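Local coordinates for protein NAD(P)H dehydrogenase (quinone) (Mycobacterium tuberculosis, PDB 1XDI) that uses FAD to pass electrons from NADH or NADPH to quinones such as menadione, and may thereby help the bacterium resist reactive oxygen intermediates, at residues A[410-418]-A[430-440]. Residues are numbered along the deposited sequence; the frame is centred on the assembly and turned at random.
Sequences TGVVIGGVV and IAVAVQNRITV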
loop_
_atom_site.group_PDB
_atom_site.type_symbol
_atom_site.label_atom_id
_atom_site.label_comp_id
_atom_site.label_asym_id
_atom_site.label_seq_id
_atom_site.Cartn_x
_atom_site.Cartn_y
_atom_site.Cartn_z
ATOM N N THR A 410 -9.571 3.147 10.016
ATOM C CA THR A 410 -8.917 2.445 8.940
ATOM C C THR A 410 -8.770 0.942 9.025
ATOM O O THR A 410 -8.539 0.328 8.006
ATOM C CB THR A 410 -7.511 3.015 8.699
ATOM O OG1 THR A 410 -6.608 2.551 9.721
ATOM C CG2 THR A 410 -7.558 4.541 8.702
ATOM N N GLY A 411 -8.892 0.345 10.216
ATOM C CA GLY A 411 -8.685 -1.101 10.372
ATOM C C GLY A 411 -7.209 -1.568 10.239
ATOM O O GLY A 411 -6.928 -2.753 10.141
ATOM N N VAL A 412 -6.257 -0.646 10.209
ATOM C CA VAL A 412 -4.868 -1.013 10.082
ATOM C C VAL A 412 -4.366 -1.726 11.342
ATOM O O VAL A 412 -4.534 -1.215 12.436
ATOM C CB VAL A 412 -4.014 0.233 9.875
ATOM C CG1 VAL A 412 -2.558 -0.120 10.002
ATOM C CG2 VAL A 412 -4.280 0.827 8.522
ATOM N N VAL A 413 -3.725 -2.888 11.182
ATOM C CA VAL A 413 -3.206 -3.664 12.308
ATOM C C VAL A 413 -2.145 -2.866 13.060
ATOM O O VAL A 413 -1.220 -2.380 12.418
ATOM C CB VAL A 413 -2.619 -5.011 11.816
ATOM C CG1 VAL A 413 -1.955 -5.743 12.948
ATOM C CG2 VAL A 413 -3.735 -5.891 11.286
ATOM N N ILE A 414 -2.261 -2.732 14.391
ATOM C CA ILE A 414 -1.279 -1.959 15.141
ATOM C C ILE A 414 -0.636 -2.696 16.265
ATOM O O ILE A 414 0.261 -2.165 16.952
ATOM C CB ILE A 414 -1.864 -0.773 15.823
ATOM C CG1 ILE A 414 -2.910 -1.225 16.806
ATOM C CG2 ILE A 414 -2.502 0.130 14.857
ATOM C CD1 ILE A 414 -3.433 -0.053 17.574
ATOM N N GLY A 415 -1.129 -3.909 16.511
ATOM C CA GLY A 415 -0.555 -4.724 17.575
ATOM C C GLY A 415 -1.149 -6.096 17.473
ATOM O O GLY A 415 -2.085 -6.293 16.708
ATOM N N GLY A 416 -0.590 -7.045 18.221
ATOM C CA GLY A 416 -1.083 -8.417 18.238
ATOM C C GLY A 416 -0.332 -9.099 19.356
ATOM O O GLY A 416 0.755 -8.638 19.700
ATOM N N VAL A 417 -0.922 -10.122 19.970
ATOM C CA VAL A 417 -0.255 -10.898 21.036
ATOM C C VAL A 417 -0.647 -12.309 20.740
ATOM O O VAL A 417 -1.782 -12.567 20.391
ATOM C CB VAL A 417 -0.748 -10.671 22.512
ATOM C CG1 VAL A 417 -0.122 -11.741 23.382
ATOM C CG2 VAL A 417 -0.384 -9.308 23.055
ATOM N N VAL A 418 0.297 -13.216 20.917
ATOM C CA VAL A 418 0.057 -14.623 20.623
ATOM C C VAL A 418 0.676 -15.444 21.712
ATOM O O VAL A 418 1.881 -15.314 21.976
ATOM C CB VAL A 418 0.726 -15.098 19.299
ATOM C CG1 VAL A 418 0.360 -16.510 19.035
ATOM C CG2 VAL A 418 0.292 -14.278 18.155
ATOM N N ILE A 430 1.839 -10.985 12.030
ATOM C CA ILE A 430 1.328 -9.766 12.679
ATOM C C ILE A 430 2.363 -8.585 12.540
ATOM O O ILE A 430 2.011 -7.478 12.077
ATOM C CB ILE A 430 0.925 -10.092 14.156
ATOM C CG1 ILE A 430 -0.129 -11.197 14.133
ATOM C CG2 ILE A 430 0.386 -8.841 14.872
ATOM C CD1 ILE A 430 -0.317 -11.954 15.416
ATOM N N ALA A 431 3.630 -8.827 12.911
ATOM C CA ALA A 431 4.648 -7.797 12.765
ATOM C C ALA A 431 4.593 -7.254 11.343
ATOM O O ALA A 431 4.506 -6.058 11.155
ATOM C CB ALA A 431 5.992 -8.359 13.043
ATOM N N VAL A 432 4.619 -8.127 10.332
ATOM C CA VAL A 432 4.539 -7.647 8.948
ATOM C C VAL A 432 3.375 -6.670 8.860
ATOM O O VAL A 432 3.549 -5.543 8.390
ATOM C CB VAL A 432 4.340 -8.789 7.925
ATOM C CG1 VAL A 432 4.161 -8.235 6.506
ATOM C CG2 VAL A 432 5.554 -9.607 7.906
ATOM N N ALA A 433 2.201 -7.087 9.322
ATOM C CA ALA A 433 1.038 -6.202 9.308
ATOM C C ALA A 433 1.340 -4.866 10.069
ATOM O O ALA A 433 1.079 -3.756 9.563
ATOM C CB ALA A 433 -0.163 -6.915 9.934
ATOM N N VAL A 434 1.901 -4.951 11.256
ATOM C CA VAL A 434 2.148 -3.731 11.964
ATOM C C VAL A 434 3.143 -2.856 11.214
ATOM O O VAL A 434 2.850 -1.715 10.841
ATOM C CB VAL A 434 2.633 -4.039 13.325
ATOM C CG1 VAL A 434 2.791 -2.837 14.060
ATOM C CG2 VAL A 434 1.660 -4.902 14.011
ATOM N N GLN A 435 4.338 -3.386 10.983
ATOM C CA GLN A 435 5.379 -2.666 10.237
ATOM C C GLN A 435 4.903 -2.195 8.841
ATOM O O GLN A 435 5.494 -1.268 8.276
ATOM C CB GLN A 435 6.628 -3.557 10.060
ATOM C CG GLN A 435 7.718 -3.018 9.125
ATOM C CD GLN A 435 8.856 -2.287 9.862
ATOM O OE1 GLN A 435 8.862 -2.216 11.086
ATOM N NE2 GLN A 435 9.824 -1.748 9.109
ATOM N N ASN A 436 3.848 -2.775 8.271
ATOM C CA ASN A 436 3.475 -2.323 6.929
ATOM C C ASN A 436 2.060 -1.766 6.752
ATOM O O ASN A 436 1.541 -1.591 5.610
ATOM C CB ASN A 436 3.767 -3.444 5.910
ATOM C CG ASN A 436 5.277 -3.744 5.794
ATOM O OD1 ASN A 436 6.090 -2.844 5.502
ATOM N ND2 ASN A 436 5.653 -4.995 6.046
ATOM N N ARG A 437 1.472 -1.446 7.907
ATOM C CA ARG A 437 0.133 -0.897 7.980
ATOM C C ARG A 437 -0.799 -1.719 7.124
ATOM O O ARG A 437 -1.474 -1.203 6.238
ATOM C CB ARG A 437 0.134 0.533 7.484
ATOM C CG ARG A 437 1.225 1.417 8.065
ATOM C CD ARG A 437 0.686 2.835 8.037
ATOM N NE ARG A 437 -0.106 3.036 6.819
ATOM C CZ ARG A 437 0.375 3.562 5.692
ATOM N NH1 ARG A 437 1.636 3.956 5.608
ATOM N NH2 ARG A 437 -0.413 3.684 4.640
ATOM N N ILE A 438 -0.793 -3.020 7.350
ATOM C CA ILE A 438 -1.676 -3.855 6.592
ATOM C C ILE A 438 -3.052 -3.820 7.278
ATOM O O ILE A 438 -3.195 -3.602 8.476
ATOM C CB ILE A 438 -1.071 -5.241 6.469
ATOM C CG1 ILE A 438 0.299 -5.079 5.796
ATOM C CG2 ILE A 438 -2.014 -6.183 5.715
ATOM C CD1 ILE A 438 0.865 -6.339 5.109
ATOM N N THR A 439 -4.100 -4.038 6.518
ATOM C CA THR A 439 -5.400 -3.914 7.121
ATOM C C THR A 439 -6.107 -5.222 7.541
ATOM O O THR A 439 -5.928 -6.261 6.879
ATOM C CB THR A 439 -6.220 -3.060 6.179
ATOM O OG1 THR A 439 -7.061 -2.246 6.973
ATOM C CG2 THR A 439 -7.048 -3.887 5.218
ATOM N N VAL A 440 -6.900 -5.195 8.624
ATOM C CA VAL A 440 -7.550 -6.453 9.025
ATOM C C VAL A 440 -8.276 -7.019 7.793
ATOM O O VAL A 440 -8.299 -8.235 7.596
ATOM C CB VAL A 440 -8.520 -6.314 10.272
ATOM C CG1 VAL A 440 -7.795 -5.735 11.441
ATOM C CG2 VAL A 440 -9.705 -5.529 9.924
#
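Val413 drops its side chain onto Ala433, CB to CB at 3.6 Å, where helix 423-436 packs on the antiparallel sheet of the dimerisation domain. The helix follows strand 413-420 in sequence and runs back over it; the axes of strand 413-418 and helix 430-436 are 145° apart, nearer antiparallel than crossed. Both methyls of Val413 are used: CG1, anti to the backbone N (chi1 174°), reaches CG2 of Val434, the two side chains crossing at about a right angle, while CG2 faces CG1 of Val440. One turn before Val434, CG2 of Ile430 sits 3.7 Å from CA of Gly416. The far branch of Ile430 carries on to Val418, with Ile430 CD1 3.6 Å from Val418 CG2.

Beyond the helix, residues 438-440 return to the residues leading into the strand, with a single bridge between Val412 and Thr439. Val413 N gives a nearly straight hydrogen bond of 2.8 Å to Ile438 O, and Val440 N gives one of 2.9 Å to Gly411 O, approaching 28° off the carbonyl plane. A Schellman motif at Arg437 turns the chain out of the helix, with Ile438 N bonded back to Ala433 O. On the strand side, an ST turn holds the approach, Thr410 OG1 accepting from Val412 N.

Further out, Ile414 and Gly415 form a classic beta bulge opposite Phe405; the CB of Ile414 is directed away from the helix, and its side chain touches Phe405 and Arg407 of strand 401-407. Two other subunits of the tetramer touch this region: Ile438 packs on Ile438 of the second subunit, and Arg437 on Arg437 of the third. Beside that last pair, CG1 of Val412 rests 3.5 Å from CA of Arg437 in its own chain.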